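Beta-galactosidase (Geobacillus stearothermophilus, PDB 4OIF) probably hydrolyses terminal non-reducing beta-D-galactose residues of beta-D-galactosides as an intracellular, zinc-containing homotrimeric enzyme of glycoside hydrolase family 42. Local coordinates at residues L33-D36 / L37-M40; M341-L344 / S345-M349; Q601-R604 / D605-E609; I672-D675 / K676-R680. All coordinates share one frame; numbering follows the deposited sequence.

Interaction 1: L33-D36 / L37-M40; sequences LQAD and LELM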
loop_
_atom_site.group_PDB
_atom_site.type_symbol
_atom_site.label_atom_id
_atom_site.label_comp_id
_atom_site.label_asym_id
_atom_site.label_seq_id
_atom_site.Cartn_x
_atom_site.Cartn_y
_atom_site.Cartn_z
ATOM N N LEU A 33 6.295 -13.327 42.561
ATOM C CA LEU A 33 6.857 -14.660 42.333
ATOM C C LEU A 33 6.235 -15.652 43.301
ATOM O O LEU A 33 6.016 -16.817 42.962
ATOM C CB LEU A 33 8.388 -14.653 42.476
ATOM C CG LEU A 33 9.151 -13.729 41.514
ATOM C CD1 LEU A 33 10.642 -13.783 41.762
ATOM C CD2 LEU A 33 8.833 -14.032 40.052
ATOM N N GLN A 34 5.930 -15.179 44.503
ATOM C CA GLN A 34 5.253 -16.012 45.481
ATOM C C GLN A 34 3.811 -16.270 45.046
ATOM O O GLN A 34 3.310 -17.390 45.138
ATOM C CB GLN A 34 5.296 -15.354 46.853
ATOM C CG GLN A 34 4.962 -16.271 48.009
ATOM C CD GLN A 34 5.411 -15.679 49.337
ATOM O OE1 GLN A 34 6.267 -14.785 49.375
ATOM N NE2 GLN A 34 4.840 -16.172 50.433
ATOM N N ALA A 35 3.158 -15.230 44.545
ATOM C CA ALA A 35 1.771 -15.355 44.140
ATOM C C ALA A 35 1.664 -16.311 42.960
ATOM O O ALA A 35 0.721 -17.096 42.867
ATOM C CB ALA A 35 1.191 -13.987 43.793
ATOM N N ASP A 36 2.654 -16.242 42.074
ATOM C CA ASP A 36 2.752 -17.124 40.919
ATOM C C ASP A 36 2.566 -18.600 41.280
ATOM O O ASP A 36 1.848 -19.320 40.591
ATOM C CB ASP A 36 4.110 -16.936 40.225
ATOM C CG ASP A 36 4.118 -15.757 39.262
ATOM O OD1 ASP A 36 3.022 -15.351 38.816
ATOM O OD2 ASP A 36 5.218 -15.241 38.952
ATOM N N LEU A 37 3.208 -19.043 42.358
ATOM C CA LEU A 37 3.186 -20.454 42.722
ATOM C C LEU A 37 1.790 -20.881 43.199
ATOM O O LEU A 37 1.245 -21.914 42.763
ATOM C CB LEU A 37 4.253 -20.732 43.784
ATOM C CG LEU A 37 5.717 -20.477 43.372
ATOM C CD1 LEU A 37 6.719 -20.680 44.524
ATOM C CD2 LEU A 37 6.098 -21.339 42.173
ATOM N N GLU A 38 1.207 -20.064 44.070
ATOM C CA GLU A 38 -0.147 -20.276 44.570
ATOM C C GLU A 38 -1.143 -20.325 43.418
ATOM O O GLU A 38 -1.996 -21.219 43.346
ATOM C CB GLU A 38 -0.526 -19.168 45.561
ATOM C CG GLU A 38 0.406 -19.099 46.776
ATOM C CD GLU A 38 0.466 -17.731 47.431
ATOM O OE1 GLU A 38 -0.224 -16.798 46.963
ATOM O OE2 GLU A 38 1.230 -17.587 48.414
ATOM N N LEU A 39 -1.019 -19.381 42.495
ATOM C CA LEU A 39 -1.951 -19.327 41.370
ATOM C C LEU A 39 -1.712 -20.490 40.401
ATOM O O LEU A 39 -2.627 -20.957 39.720
ATOM C CB LEU A 39 -1.844 -17.990 40.646
ATOM C CG LEU A 39 -2.082 -16.759 41.519
ATOM C CD1 LEU A 39 -2.545 -15.559 40.682
ATOM C CD2 LEU A 39 -3.050 -17.047 42.658
ATOM N N MET A 40 -0.475 -20.965 40.358
ATOM C CA MET A 40 -0.148 -22.137 39.583
ATOM C C MET A 40 -0.911 -23.313 40.153
ATOM O O MET A 40 -1.505 -24.093 39.403
ATOM C CB MET A 40 1.352 -22.390 39.594
ATOM C CG MET A 40 2.100 -21.511 38.609
ATOM S SD MET A 40 3.888 -21.605 38.754
ATOM C CE MET A 40 4.373 -20.434 37.475
#
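The carboxylate of E38 meets the aliphatic part of Q34, one helical turn earlier. The amide plane of Q34 and the carboxylate plane of E38 stand 71° apart, so the groups neither stack nor pair edge to edge. Q34 CG lies 4.0 Å from E38 OE2. This is a loose van der Waals contact on an exposed flank. E38 folds back over the preceding turn: its CG sits beside the backbone N (chi1 -60°), and OE1 comes to 3.7 Å from A35 CA. The other flat group, the carboxylate of D36, is buried and turned away from this pair. Its OD1 takes a salt bridge from R363 and a hydrogen bond from W362 NE1, and its OD2 is hydrogen-bonded to Y21 OH. These three partners fix its rotation and would probably favour the charged form.

The backbone is ordinary alpha helix. L39 N donates to A35 O at 2.9 Å, and M40 N to D36 O at 2.9 Å. M40 keeps an extended chain that starts over the D36 carbonyl, with SD 3.6 Å from D36 O. L37 CG rests on the turn below, 3.7 Å from L33 O.

The segment belongs to helix 30-42, the helix of the beta-alpha-beta unit formed with the parallel strands 16-21 and 47-50 of the TIM barrel. L33 and M40 pack on Y21 of strand 16-21. L39 and M40 touch W362, and L37 touches D76 and R79 of helix 68-79.

Interaction 2: M341-L344 / S345-M349; sequences MHFL and SSMQM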
loop_
_atom_site.group_PDB
_atom_site.type_symbol
_atom_site.label_atom_id
_atom_site.label_comp_id
_atom_site.label_asym_id
_atom_site.label_seq_id
_atom_site.Cartn_x
_atom_site.Cartn_y
_atom_site.Cartn_z
ATOM N N MET A 341 -15.020 -21.038 24.765
ATOM C CA MET A 341 -14.242 -21.228 23.554
ATOM C C MET A 341 -12.825 -21.701 23.874
ATOM O O MET A 341 -12.220 -22.463 23.103
ATOM C CB MET A 341 -14.206 -19.934 22.737
ATOM C CG MET A 341 -13.244 -19.966 21.561
ATOM S SD MET A 341 -13.596 -21.283 20.382
ATOM C CE MET A 341 -15.208 -20.794 19.837
ATOM N N HIS A 342 -12.288 -21.253 25.006
ATOM C CA HIS A 342 -10.951 -21.682 25.373
ATOM C C HIS A 342 -10.947 -23.171 25.685
ATOM O O HIS A 342 -10.099 -23.931 25.180
ATOM C CB HIS A 342 -10.405 -20.899 26.561
ATOM C CG HIS A 342 -9.032 -21.339 26.950
ATOM N ND1 HIS A 342 -7.988 -21.370 26.053
ATOM C CD2 HIS A 342 -8.541 -21.823 28.114
ATOM C CE1 HIS A 342 -6.905 -21.824 26.656
ATOM N NE2 HIS A 342 -7.216 -22.113 27.906
ATOM N N PHE A 343 -11.905 -23.592 26.503
ATOM C CA PHE A 343 -12.048 -25.010 26.818
ATOM C C PHE A 343 -12.168 -25.854 25.527
ATOM O O PHE A 343 -11.441 -26.856 25.319
ATOM C CB PHE A 343 -13.256 -25.243 27.742
ATOM C CG PHE A 343 -13.288 -26.615 28.319
ATOM C CD1 PHE A 343 -12.618 -26.898 29.493
ATOM C CD2 PHE A 343 -13.920 -27.651 27.645
ATOM C CE1 PHE A 343 -12.597 -28.185 29.999
ATOM C CE2 PHE A 343 -13.910 -28.932 28.150
ATOM C CZ PHE A 343 -13.245 -29.199 29.328
ATOM N N LEU A 344 -13.063 -25.405 24.653
ATOM C CA LEU A 344 -13.347 -26.064 23.380
ATOM C C LEU A 344 -12.103 -26.228 22.520
ATOM O O LEU A 344 -11.790 -27.344 22.070
ATOM C CB LEU A 344 -14.415 -25.273 22.622
ATOM C CG LEU A 344 -14.673 -25.521 21.136
ATOM C CD1 LEU A 344 -15.053 -26.969 20.832
ATOM C CD2 LEU A 344 -15.743 -24.555 20.614
ATOM N N SER A 345 -11.393 -25.120 22.306
ATOM C CA SER A 345 -10.182 -25.130 21.485
ATOM C C SER A 345 -9.076 -26.017 22.092
ATOM O O SER A 345 -8.358 -26.723 21.365
ATOM C CB SER A 345 -9.671 -23.699 21.261
ATOM O OG SER A 345 -9.192 -23.087 22.444
ATOM N N SER A 346 -8.948 -26.005 23.415
ATOM C CA SER A 346 -7.956 -26.865 24.043
ATOM C C SER A 346 -8.278 -28.341 23.807
ATOM O O SER A 346 -7.386 -29.167 23.474
ATOM C CB SER A 346 -7.871 -26.563 25.536
ATOM O OG SER A 346 -7.674 -25.182 25.742
ATOM N N MET A 347 -9.558 -28.674 23.964
ATOM C CA MET A 347 -9.976 -30.047 23.710
ATOM C C MET A 347 -9.723 -30.426 22.252
ATOM O O MET A 347 -9.318 -31.560 21.971
ATOM C CB MET A 347 -11.448 -30.244 24.065
ATOM C CG MET A 347 -11.729 -30.060 25.545
ATOM S SD MET A 347 -10.842 -31.250 26.567
ATOM C CE MET A 347 -9.972 -30.152 27.671
ATOM N N GLN A 348 -9.943 -29.483 21.332
ATOM C CA GLN A 348 -9.685 -29.759 19.921
ATOM C C GLN A 348 -8.214 -30.065 19.703
ATOM O O GLN A 348 -7.850 -30.952 18.915
ATOM C CB GLN A 348 -10.098 -28.594 19.030
ATOM C CG GLN A 348 -9.934 -28.935 17.556
ATOM C CD GLN A 348 -10.057 -27.744 16.627
ATOM O OE1 GLN A 348 -9.805 -26.596 17.015
ATOM N NE2 GLN A 348 -10.434 -28.015 15.377
ATOM N N MET A 349 -7.367 -29.326 20.414
ATOM C CA MET A 349 -5.937 -29.558 20.321
ATOM C C MET A 349 -5.587 -30.966 20.773
ATOM O O MET A 349 -4.834 -31.668 20.084
ATOM C CB MET A 349 -5.173 -28.521 21.137
ATOM C CG MET A 349 -5.049 -27.190 20.421
ATOM S SD MET A 349 -4.007 -27.328 18.960
ATOM C CE MET A 349 -4.295 -25.730 18.204
#
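The backbone of M341-M349 is regular alpha helix, with S345 N bonded to M341 O, S346 N to H342 O, M347 N to F343 O and Q348 N to L344 O. F343 and M347 carry the main side-chain contact. M347 CE lies over one face of the F343 ring, 4.1 Å from the centroid and offset toward the rim. M347 SD stands obliquely at 4.7 Å from the same centroid. This is an i to i+4 Met-aromatic contact. The chain of M347 bends at chi2 (-62°) and again at chi3, which brings its methyl over the ring, while its CG packs 3.6 Å from F343 CE2.

The helix, 341-351, belongs to the TIM-barrel domain and follows strand 319-322, which ends at the predicted nucleophile E322. The side chain of H342 is about 11 Å from that of E322.

Two serines turn back on the helix. S346 OG donates to H342 O at 2.8 Å from above the carbonyl plane, and S346 N reaches the same oxygen from the opposite face. H342 O is thus held by two donors from one residue. S346 OG also lies over a face of the H342 ring, 3.6 Å from CE1. That ring is held at both nitrogens, ND1 by K337 NZ and NE2 by Y359 OH. S345 OG, which also bonds K337 NZ, lies 3.0 Å from H342 O and 3.2 Å from M341 O.

Interaction 3: Q601-R604 / D605-E609; sequences QFHR and DFYQE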
loop_
_atom_site.group_PDB
_atom_site.type_symbol
_atom_site.label_atom_id
_atom_site.label_comp_id
_atom_site.label_asym_id
_atom_site.label_seq_id
_atom_site.Cartn_x
_atom_site.Cartn_y
_atom_site.Cartn_z
ATOM N N GLN A 601 -19.677 -28.222 -2.514
ATOM C CA GLN A 601 -20.589 -29.333 -2.684
ATOM C C GLN A 601 -19.978 -30.375 -3.602
ATOM O O GLN A 601 -20.202 -31.577 -3.417
ATOM C CB GLN A 601 -21.940 -28.859 -3.235
ATOM C CG GLN A 601 -23.040 -29.902 -3.117
ATOM C CD GLN A 601 -23.200 -30.389 -1.683
ATOM O OE1 GLN A 601 -23.183 -29.591 -0.742
ATOM N NE2 GLN A 601 -23.324 -31.705 -1.509
ATOM N N PHE A 602 -19.192 -29.926 -4.580
ATOM C CA PHE A 602 -18.541 -30.879 -5.476
ATOM C C PHE A 602 -17.639 -31.807 -4.699
ATOM O O PHE A 602 -17.715 -33.018 -4.868
ATOM C CB PHE A 602 -17.710 -30.216 -6.573
ATOM C CG PHE A 602 -16.905 -31.214 -7.376
ATOM C CD1 PHE A 602 -17.502 -31.956 -8.380
ATOM C CD2 PHE A 602 -15.575 -31.443 -7.097
ATOM C CE1 PHE A 602 -16.774 -32.890 -9.103
ATOM C CE2 PHE A 602 -14.850 -32.378 -7.821
ATOM C CZ PHE A 602 -15.452 -33.099 -8.820
ATOM N N HIS A 603 -16.779 -31.240 -3.861
ATOM C CA HIS A 603 -15.855 -32.060 -3.095
ATOM C C HIS A 603 -16.622 -32.958 -2.140
ATOM O O HIS A 603 -16.258 -34.125 -1.948
ATOM C CB HIS A 603 -14.849 -31.184 -2.348
ATOM C CG HIS A 603 -14.041 -30.318 -3.261
ATOM N ND1 HIS A 603 -14.069 -28.945 -3.202
ATOM C CD2 HIS A 603 -13.220 -30.634 -4.290
ATOM C CE1 HIS A 603 -13.288 -28.450 -4.148
ATOM N NE2 HIS A 603 -12.758 -29.454 -4.821
ATOM N N ARG A 604 -17.701 -32.429 -1.570
ATOM C CA ARG A 604 -18.540 -33.252 -0.720
ATOM C C ARG A 604 -19.014 -34.497 -1.474
ATOM O O ARG A 604 -18.817 -35.613 -1.005
ATOM C CB ARG A 604 -19.724 -32.454 -0.194
ATOM C CG ARG A 604 -19.342 -31.388 0.819
ATOM C CD ARG A 604 -20.565 -30.922 1.593
ATOM N NE ARG A 604 -20.262 -29.754 2.397
ATOM C CZ ARG A 604 -20.576 -28.509 2.054
ATOM N NH1 ARG A 604 -21.229 -28.264 0.921
ATOM N NH2 ARG A 604 -20.245 -27.509 2.855
ATOM N N ASP A 605 -19.588 -34.317 -2.660
ATOM C CA ASP A 605 -20.157 -35.441 -3.410
ATOM C C ASP A 605 -19.077 -36.419 -3.949
ATOM O O ASP A 605 -19.174 -37.662 -3.798
ATOM C CB ASP A 605 -21.034 -34.891 -4.542
ATOM C CG ASP A 605 -22.242 -34.065 -4.020
ATOM O OD1 ASP A 605 -22.561 -34.135 -2.818
ATOM O OD2 ASP A 605 -22.888 -33.349 -4.809
ATOM N N PHE A 606 -18.040 -35.843 -4.546
ATOM C CA PHE A 606 -16.918 -36.583 -5.111
ATOM C C PHE A 606 -16.269 -37.482 -4.057
ATOM O O PHE A 606 -16.102 -38.721 -4.220
ATOM C CB PHE A 606 -15.892 -35.585 -5.690
ATOM C CG PHE A 606 -14.715 -36.236 -6.352
ATOM C CD1 PHE A 606 -14.767 -36.599 -7.688
ATOM C CD2 PHE A 606 -13.560 -36.505 -5.635
ATOM C CE1 PHE A 606 -13.676 -37.224 -8.299
ATOM C CE2 PHE A 606 -12.482 -37.128 -6.239
ATOM C CZ PHE A 606 -12.545 -37.488 -7.577
ATOM N N TYR A 607 -15.911 -36.840 -2.954
ATOM C CA TYR A 607 -15.226 -37.550 -1.894
ATOM C C TYR A 607 -16.181 -38.448 -1.121
ATOM O O TYR A 607 -15.747 -39.401 -0.492
ATOM C CB TYR A 607 -14.514 -36.572 -0.961
ATOM C CG TYR A 607 -13.231 -36.042 -1.562
ATOM C CD1 TYR A 607 -12.212 -36.911 -1.938
ATOM C CD2 TYR A 607 -13.041 -34.686 -1.763
ATOM C CE1 TYR A 607 -11.039 -36.441 -2.495
ATOM C CE2 TYR A 607 -11.869 -34.206 -2.323
ATOM C CZ TYR A 607 -10.874 -35.085 -2.679
ATOM O OH TYR A 607 -9.714 -34.607 -3.226
ATOM N N GLN A 608 -17.478 -38.167 -1.187
ATOM C CA GLN A 608 -18.447 -39.044 -0.553
ATOM C C GLN A 608 -18.398 -40.365 -1.264
ATOM O O GLN A 608 -18.347 -41.438 -0.628
ATOM C CB GLN A 608 -19.862 -38.479 -0.613
ATOM C CG GLN A 608 -20.838 -39.251 0.256
ATOM C CD GLN A 608 -20.448 -39.206 1.730
ATOM O OE1 GLN A 608 -19.910 -38.204 2.215
ATOM N NE2 GLN A 608 -20.708 -40.298 2.448
ATOM N N GLU A 609 -18.402 -40.278 -2.594
ATOM C CA GLU A 609 -18.268 -41.483 -3.403
ATOM C C GLU A 609 -16.979 -42.210 -3.097
ATOM O O GLU A 609 -16.973 -43.440 -2.996
ATOM C CB GLU A 609 -18.336 -41.165 -4.888
ATOM C CG GLU A 609 -19.732 -40.858 -5.358
ATOM C CD GLU A 609 -20.085 -41.631 -6.597
ATOM O OE1 GLU A 609 -19.226 -42.412 -7.060
ATOM O OE2 GLU A 609 -21.211 -41.449 -7.110
#
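Polar contacts line one side of this helix. Q601 NE2 donates to D605 OD1 at 2.9 Å, approaching from above the carboxylate plane. The Q601 amide and D605 carboxylate planes are 57° apart. A bend at chi2 of Q601 (55°) curls its amide back to this acceptor. The other end of the amide takes a bond from R604: NH1 lies 2.9 Å from Q601 OE1. Q601 therefore bridges R604 and D605, and both have further partners. R604 NE forms a salt bridge with E451, and D605 OD2 is hydrogen-bonded to Y550 OH.

All of this sits on helix 600-613 of the trimerisation domain, although no neighbouring subunit touches these residues. The helix lies against the mixed sheet of that domain, with F602 and F606 on V581 and I594.

Aromatic contacts fill the sheet side. F606 CB lies over one face of the F602 ring, 4.2 Å from its centroid, a CH-pi contact. The two side chains lie side by side and point the same way. Their ring planes are 27° apart but slid so that they barely overlap, with centroids 5.5 Å apart. F602 CZ meets F606 CD1 at 3.7 Å. Further round the helix, Y607 CD2 packs 4.0 Å from H603 CB. Its hydroxyl bonds H445 ND1 of helix 438-451.

Interaction 4: I672-D675 / K676-R680; sequences IMLD and KYEVR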
loop_
_atom_site.group_PDB
_atom_site.type_symbol
_atom_site.label_atom_id
_atom_site.label_comp_id
_atom_site.label_asym_id
_atom_site.label_seq_id
_atom_site.Cartn_x
_atom_site.Cartn_y
_atom_site.Cartn_z
ATOM N N ILE A 672 -27.816 -36.796 22.758
ATOM C CA ILE A 672 -27.175 -35.915 23.718
ATOM C C ILE A 672 -27.322 -34.493 23.211
ATOM O O ILE A 672 -27.077 -34.240 22.035
ATOM C CB ILE A 672 -25.686 -36.241 23.881
ATOM C CG1 ILE A 672 -25.505 -37.640 24.471
ATOM C CG2 ILE A 672 -24.989 -35.173 24.717
ATOM C CD1 ILE A 672 -26.182 -37.829 25.804
ATOM N N MET A 673 -27.731 -33.566 24.072
ATOM C CA MET A 673 -27.731 -32.155 23.694
ATOM C C MET A 673 -26.415 -31.497 24.081
ATOM O O MET A 673 -25.886 -31.731 25.162
ATOM C CB MET A 673 -28.893 -31.399 24.340
ATOM C CG MET A 673 -30.274 -31.724 23.771
ATOM S SD MET A 673 -30.445 -31.523 21.977
ATOM C CE MET A 673 -29.868 -29.845 21.746
ATOM N N LEU A 674 -25.882 -30.684 23.180
ATOM C CA LEU A 674 -24.671 -29.921 23.445
ATOM C C LEU A 674 -25.027 -28.447 23.489
ATOM O O LEU A 674 -25.618 -27.917 22.545
ATOM C CB LEU A 674 -23.611 -30.187 22.371
ATOM C CG LEU A 674 -23.160 -31.647 22.172
ATOM C CD1 LEU A 674 -22.258 -31.794 20.953
ATOM C CD2 LEU A 674 -22.437 -32.141 23.395
ATOM N N ASP A 675 -24.698 -27.782 24.592
ATOM C CA ASP A 675 -24.811 -26.329 24.633
ATOM C C ASP A 675 -23.745 -25.750 23.728
ATOM O O ASP A 675 -22.822 -26.466 23.309
ATOM C CB ASP A 675 -24.650 -25.791 26.057
ATOM C CG ASP A 675 -25.671 -26.366 27.018
ATOM O OD1 ASP A 675 -26.885 -26.323 26.706
ATOM O OD2 ASP A 675 -25.255 -26.872 28.080
ATOM N N LYS A 676 -23.865 -24.458 23.434
ATOM C CA LYS A 676 -22.834 -23.735 22.692
ATOM C C LYS A 676 -21.434 -24.062 23.228
ATOM O O LYS A 676 -21.187 -24.029 24.445
ATOM C CB LYS A 676 -23.085 -22.222 22.760
ATOM C CG LYS A 676 -22.074 -21.384 21.985
ATOM C CD LYS A 676 -21.834 -20.030 22.630
ATOM C CE LYS A 676 -23.098 -19.213 22.717
ATOM N NZ LYS A 676 -22.928 -18.014 23.581
ATOM N N TYR A 677 -20.548 -24.427 22.305
ATOM C CA TYR A 677 -19.122 -24.642 22.578
ATOM C C TYR A 677 -18.854 -25.826 23.501
ATOM O O TYR A 677 -17.720 -26.038 23.932
ATOM C CB TYR A 677 -18.483 -23.383 23.176
ATOM C CG TYR A 677 -18.451 -22.204 22.233
ATOM C CD1 TYR A 677 -18.608 -22.375 20.862
ATOM C CD2 TYR A 677 -18.260 -20.922 22.713
ATOM C CE1 TYR A 677 -18.580 -21.293 19.999
ATOM C CE2 TYR A 677 -18.229 -19.837 21.868
ATOM C CZ TYR A 677 -18.390 -20.020 20.513
ATOM O OH TYR A 677 -18.355 -18.919 19.681
ATOM N N GLU A 678 -19.884 -26.609 23.789
ATOM C CA GLU A 678 -19.703 -27.720 24.695
ATOM C C GLU A 678 -18.918 -28.830 24.040
ATOM O O GLU A 678 -19.109 -29.131 22.863
ATOM C CB GLU A 678 -21.037 -28.269 25.180
ATOM C CG GLU A 678 -20.860 -29.350 26.227
ATOM C CD GLU A 678 -22.165 -29.896 26.702
ATOM O OE1 GLU A 678 -23.215 -29.347 26.297
ATOM O OE2 GLU A 678 -22.136 -30.873 27.474
ATOM N N VAL A 679 -18.022 -29.427 24.811
ATOM C CA VAL A 679 -17.295 -30.590 24.360
ATOM C C VAL A 679 -17.695 -31.765 25.224
ATOM O O VAL A 679 -17.938 -31.638 26.411
ATOM C CB VAL A 679 -15.761 -30.398 24.431
ATOM C CG1 VAL A 679 -15.045 -31.608 23.839
ATOM C CG2 VAL A 679 -15.337 -29.119 23.715
ATOM N N ARG A 680 -17.780 -32.919 24.602
ATOM C CA ARG A 680 -17.987 -34.143 25.316
ATOM C C ARG A 680 -16.765 -35.006 25.076
ATOM O O ARG A 680 -16.381 -35.225 23.938
ATOM C CB ARG A 680 -19.251 -34.825 24.824
ATOM C CG ARG A 680 -20.139 -35.275 25.923
ATOM C CD ARG A 680 -20.797 -34.128 26.672
ATOM N NE ARG A 680 -21.829 -34.706 27.528
ATOM C CZ ARG A 680 -21.570 -35.235 28.714
ATOM N NH1 ARG A 680 -20.330 -35.194 29.189
ATOM N NH2 ARG A 680 -22.536 -35.774 29.434
HETATM O O HOH W 1 -24.077 -32.433 26.744
#
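E678 reaches back from the end of a type II beta turn, D675 to E678, to its first residue. Its OE1 accepts from D675 N at 2.7 Å, nearly along its C-O axis. The side chain is fully extended, with CG anti to the backbone N (chi1 -175°), which gives it the reach. E678 N returns a bond of 3.0 Å to D675 O. Backbone and side chain of E678 thus both grip D675. L674 CD2 packs 4.0 Å from E678 CD, the two side chains crossing at about a right angle. L674 and Y677 are buried.

The outer side is looser. D675 OD2 and E678 OE1 are like charges 3.7 Å apart; K650 pairs with D675 OD1 and may offset them. A water donates to M673 O and E678 OE2, and accepts weakly from R680 NE. R680 NE is a long 3.8 Å from E678 OE2, a purely ionic contact, and R680 also pairs with D661. I672 CG2 lies at the edge of its guanidinium, 4.3 Å from NE.

The turn links strand 671-674, paired with 651-655, to strand 679-685, paired with 638-645. It thus joins two antiparallel sheets of the C-terminal domain.

In the fold
Along the chain the four contacts come in series; none nests in or crosses another. Interaction 1 lies on helix 30-42, on the outside of the TIM barrel. Interaction 2 lies on helix 341-351 of the same domain, with centres about 25 Å from interaction 1. Interaction 3 follows on helix 600-613 of the trimerisation domain, about 53 Å between centres from interaction 1. Interaction 4 alone closes a turn, between two strands of the C-terminal domain. It meets interaction 2 directly: Y677 packs on M341 and L344, and V679 on L344 and M347. That seam ties the C-terminal domain to the barrel.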